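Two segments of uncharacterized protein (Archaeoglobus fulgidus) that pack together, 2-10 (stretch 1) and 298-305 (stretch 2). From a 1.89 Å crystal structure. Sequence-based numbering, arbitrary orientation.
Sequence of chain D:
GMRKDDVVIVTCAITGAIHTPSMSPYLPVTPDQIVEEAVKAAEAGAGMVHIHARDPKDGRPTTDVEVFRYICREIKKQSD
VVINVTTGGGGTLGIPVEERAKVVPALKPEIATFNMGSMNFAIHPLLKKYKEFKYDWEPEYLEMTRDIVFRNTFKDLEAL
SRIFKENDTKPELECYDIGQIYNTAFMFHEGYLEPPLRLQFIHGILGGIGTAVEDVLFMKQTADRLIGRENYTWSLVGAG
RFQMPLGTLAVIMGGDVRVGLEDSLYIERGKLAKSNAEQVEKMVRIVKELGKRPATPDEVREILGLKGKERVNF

Stretch 1, residues 2-10: MRKDDVVIV
Stretch 2 (298-305) DEVREILG

The contact joins the start of the chain to a helix nearly three hundred residues later, and it is held by side-chain packing: no hydrogen bond passes directly between the two stretches. Stretch 1 leaves an extended Arg3 (phi/psi -115/159), makes a type I turn from Lys4 to Val7, closed by a weak bond from Val7 N to Lys4 O at 3.5 Å, and then runs extended through Val7, Val8, Ile9 and Val10. Stretch 2 is already helical at Asp298, continuing a helix that begins earlier, with Ile303 N bonded to Glu299 O at 2.8 Å and Leu304 N to Val300 O at 2.9 Å. Gly305 then leaves helical geometry at phi/psi 67/47, a positive phi that glycine adopts easily. In register, the CA atoms of Arg3 and Ile303 lie 6.5 Å apart, as do those of Ile9 and Val300.

Ile303 covers the most surface. Its CA-to-CB bond points toward stretch 1, and its m, t rotamer (chi1 -68°, chi2 169°) places Ile303 CD1 4.2 Å from Val7 CG1 and 3.8 Å from Arg3 NH2. Its CG2 lies over one face of the Arg3 guanidinium. A branched aliphatic chain suits this place because it can meet several neighbours at once, including the flat face of a guanidinium whose hydrogen-bonding groups lie in its plane.

Ile9, nearly as extensively covered, is the buried counterpart. It also points toward its partner and is m, t (-57°, 179°). Ile9 CG2 meets Val300 CG2 at 3.7 Å, while Ile9 CD1 reaches Ile303 CG2 at 3.8 Å and Leu304 CG at 4.0 Å. A wholly apolar, branched chain suits this buried place, since it leaves no side-chain polar group unsatisfied. The CA-to-CB bonds of Val300 (chi1 165°, t) and Leu304 both point sideways to stretch 1; the m, t rotamer of Leu304 brings its end nearer than that bond suggests. The alternation expected of an extended chain is clear: Val7 and Ile9 point toward the helix, Val8 and Val10 away.

Val7 (t) also approaches Glu299, with Val7 CG1 4.2 Å from Glu299 OE1; this is a packing contact, and the carboxylate finds its hydrogen bonds elsewhere in the structure. Arg3 (p, t, m; chi4 -178°) extends so that Arg3 NH2 donates to Val7 O at 3.0 Å. Its long chain thus ties the residue before the turn to Val7 O at the turn's end while offering a flat guanidinium face to Ile303. At the exposed margin, one water bridges the stretches, donating to Glu302 OE1 at 2.5 Å and weakly to Met2 O at 3.5 Å.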

# COMPACT_ATOMS: atom_id res chain seq x y z
N MSE D 2 0.41 25.40 10.90
CA MSE D 2 0.59 25.50 9.42
C MSE D 2 2.03 25.95 9.18
O MSE D 2 2.43 27.02 9.66
CB MSE D 2 -0.40 26.50 8.80
N ARG D 3 2.81 25.14 8.45
CA ARG D 3 4.25 25.41 8.16
C ARG D 3 4.49 25.64 6.65
O ARG D 3 3.69 25.20 5.82
CB ARG D 3 5.13 24.24 8.68
CG ARG D 3 4.91 22.86 7.98
CD ARG D 3 5.73 21.72 8.67
NE ARG D 3 7.18 21.88 8.38
CZ ARG D 3 8.14 21.04 8.79
NH1 ARG D 3 7.85 19.94 9.52
NH2 ARG D 3 9.40 21.30 8.46
N LYS D 4 5.59 26.30 6.30
CA LYS D 4 5.95 26.50 4.89
C LYS D 4 6.35 25.17 4.25
O LYS D 4 7.13 24.40 4.84
CB LYS D 4 7.09 27.51 4.73
CG LYS D 4 6.74 28.90 5.16
CD LYS D 4 7.89 29.86 4.95
CE LYS D 4 7.35 31.28 4.87
NZ LYS D 4 8.41 32.27 4.94
N ASP D 5 5.84 24.94 3.04
CA ASP D 5 5.98 23.66 2.33
C ASP D 5 7.40 23.44 1.78
O ASP D 5 7.68 22.38 1.21
CB ASP D 5 4.93 23.56 1.18
N ASP D 6 8.30 24.42 1.95
CA ASP D 6 9.63 24.37 1.37
C ASP D 6 10.77 24.46 2.42
O ASP D 6 11.92 24.60 2.05
CB ASP D 6 9.76 25.51 0.34
CG ASP D 6 9.97 26.87 0.99
OD1 ASP D 6 9.11 27.27 1.82
OD2 ASP D 6 11.01 27.53 0.67
N VAL D 7 10.42 24.40 3.71
CA VAL D 7 11.40 24.41 4.77
C VAL D 7 11.44 23.02 5.43
O VAL D 7 10.42 22.53 5.93
CB VAL D 7 11.11 25.49 5.85
CG1 VAL D 7 12.16 25.39 6.98
CG2 VAL D 7 11.09 26.91 5.24
N VAL D 8 12.65 22.44 5.44
CA VAL D 8 12.91 21.10 5.94
C VAL D 8 13.78 21.23 7.19
O VAL D 8 14.84 21.90 7.14
CB VAL D 8 13.67 20.23 4.89
CG1 VAL D 8 14.06 18.83 5.46
CG2 VAL D 8 12.86 20.06 3.66
N ILE D 9 13.33 20.63 8.30
CA ILE D 9 14.16 20.47 9.50
C ILE D 9 15.17 19.34 9.27
O ILE D 9 14.79 18.21 9.06
CB ILE D 9 13.32 20.18 10.77
CG1 ILE D 9 12.29 21.30 11.00
CG2 ILE D 9 14.24 19.98 12.00
CD1 ILE D 9 11.37 21.08 12.25
N VAL D 10 16.45 19.68 9.22
CA VAL D 10 17.53 18.71 9.23
C VAL D 10 18.10 18.55 10.66
O VAL D 10 18.66 19.53 11.25
CB VAL D 10 18.63 19.11 8.26
CG1 VAL D 10 19.69 17.96 8.18
CG2 VAL D 10 18.05 19.37 6.84
N ASP D 298 15.80 28.85 14.97
CA ASP D 298 14.59 29.54 15.43
C ASP D 298 13.33 29.10 14.66
O ASP D 298 12.23 29.04 15.23
CB ASP D 298 14.77 31.04 15.43
CG ASP D 298 15.60 31.52 16.65
OD1 ASP D 298 15.75 30.77 17.70
OD2 ASP D 298 16.12 32.67 16.54
N GLU D 299 13.52 28.74 13.38
CA GLU D 299 12.46 28.15 12.57
C GLU D 299 12.02 26.79 13.12
O GLU D 299 10.84 26.50 13.21
CB GLU D 299 12.92 28.05 11.11
CG GLU D 299 12.91 29.40 10.44
CD GLU D 299 13.56 29.45 9.05
OE1 GLU D 299 14.32 28.55 8.67
OE2 GLU D 299 13.30 30.43 8.32
N VAL D 300 12.99 25.98 13.54
CA VAL D 300 12.70 24.73 14.17
C VAL D 300 11.80 24.98 15.42
O VAL D 300 10.77 24.31 15.64
CB VAL D 300 14.00 23.96 14.57
CG1 VAL D 300 13.65 22.82 15.59
CG2 VAL D 300 14.73 23.41 13.28
N ARG D 301 12.20 25.94 16.24
CA ARG D 301 11.43 26.27 17.42
C ARG D 301 9.97 26.66 17.08
O ARG D 301 9.03 26.26 17.78
CB ARG D 301 12.13 27.39 18.20
CG ARG D 301 13.39 26.92 18.91
CD ARG D 301 14.08 28.03 19.75
NE ARG D 301 15.24 27.39 20.35
CZ ARG D 301 16.47 27.39 19.85
NH1 ARG D 301 16.79 28.14 18.81
NH2 ARG D 301 17.42 26.71 20.46
N GLU D 302 9.78 27.42 16.01
CA GLU D 302 8.43 27.89 15.64
C GLU D 302 7.66 26.74 15.04
O GLU D 302 6.46 26.59 15.29
CB GLU D 302 8.52 29.10 14.70
CG GLU D 302 7.17 29.77 14.35
CD GLU D 302 6.37 29.02 13.27
OE1 GLU D 302 6.99 28.31 12.44
OE2 GLU D 302 5.11 29.11 13.26
N ILE D 303 8.33 25.91 14.24
CA ILE D 303 7.67 24.78 13.61
C ILE D 303 7.20 23.77 14.65
O ILE D 303 6.05 23.38 14.61
CB ILE D 303 8.57 24.06 12.58
CG1 ILE D 303 8.81 24.97 11.36
CG2 ILE D 303 7.95 22.74 12.18
CD1 ILE D 303 9.89 24.47 10.41
N LEU D 304 8.04 23.40 15.60
CA LEU D 304 7.66 22.40 16.63
C LEU D 304 7.04 23.00 17.92
O LEU D 304 6.63 22.26 18.81
CB LEU D 304 8.88 21.59 17.00
CG LEU D 304 9.54 20.92 15.80
CD1 LEU D 304 10.80 20.16 16.26
CD2 LEU D 304 8.53 19.99 15.14
N GLY D 305 6.93 24.32 18.01
CA GLY D 305 6.39 24.98 19.22
C GLY D 305 7.26 24.83 20.46
O GLY D 305 6.77 24.49 21.52
O HOH W 1 5.75 26.92 10.72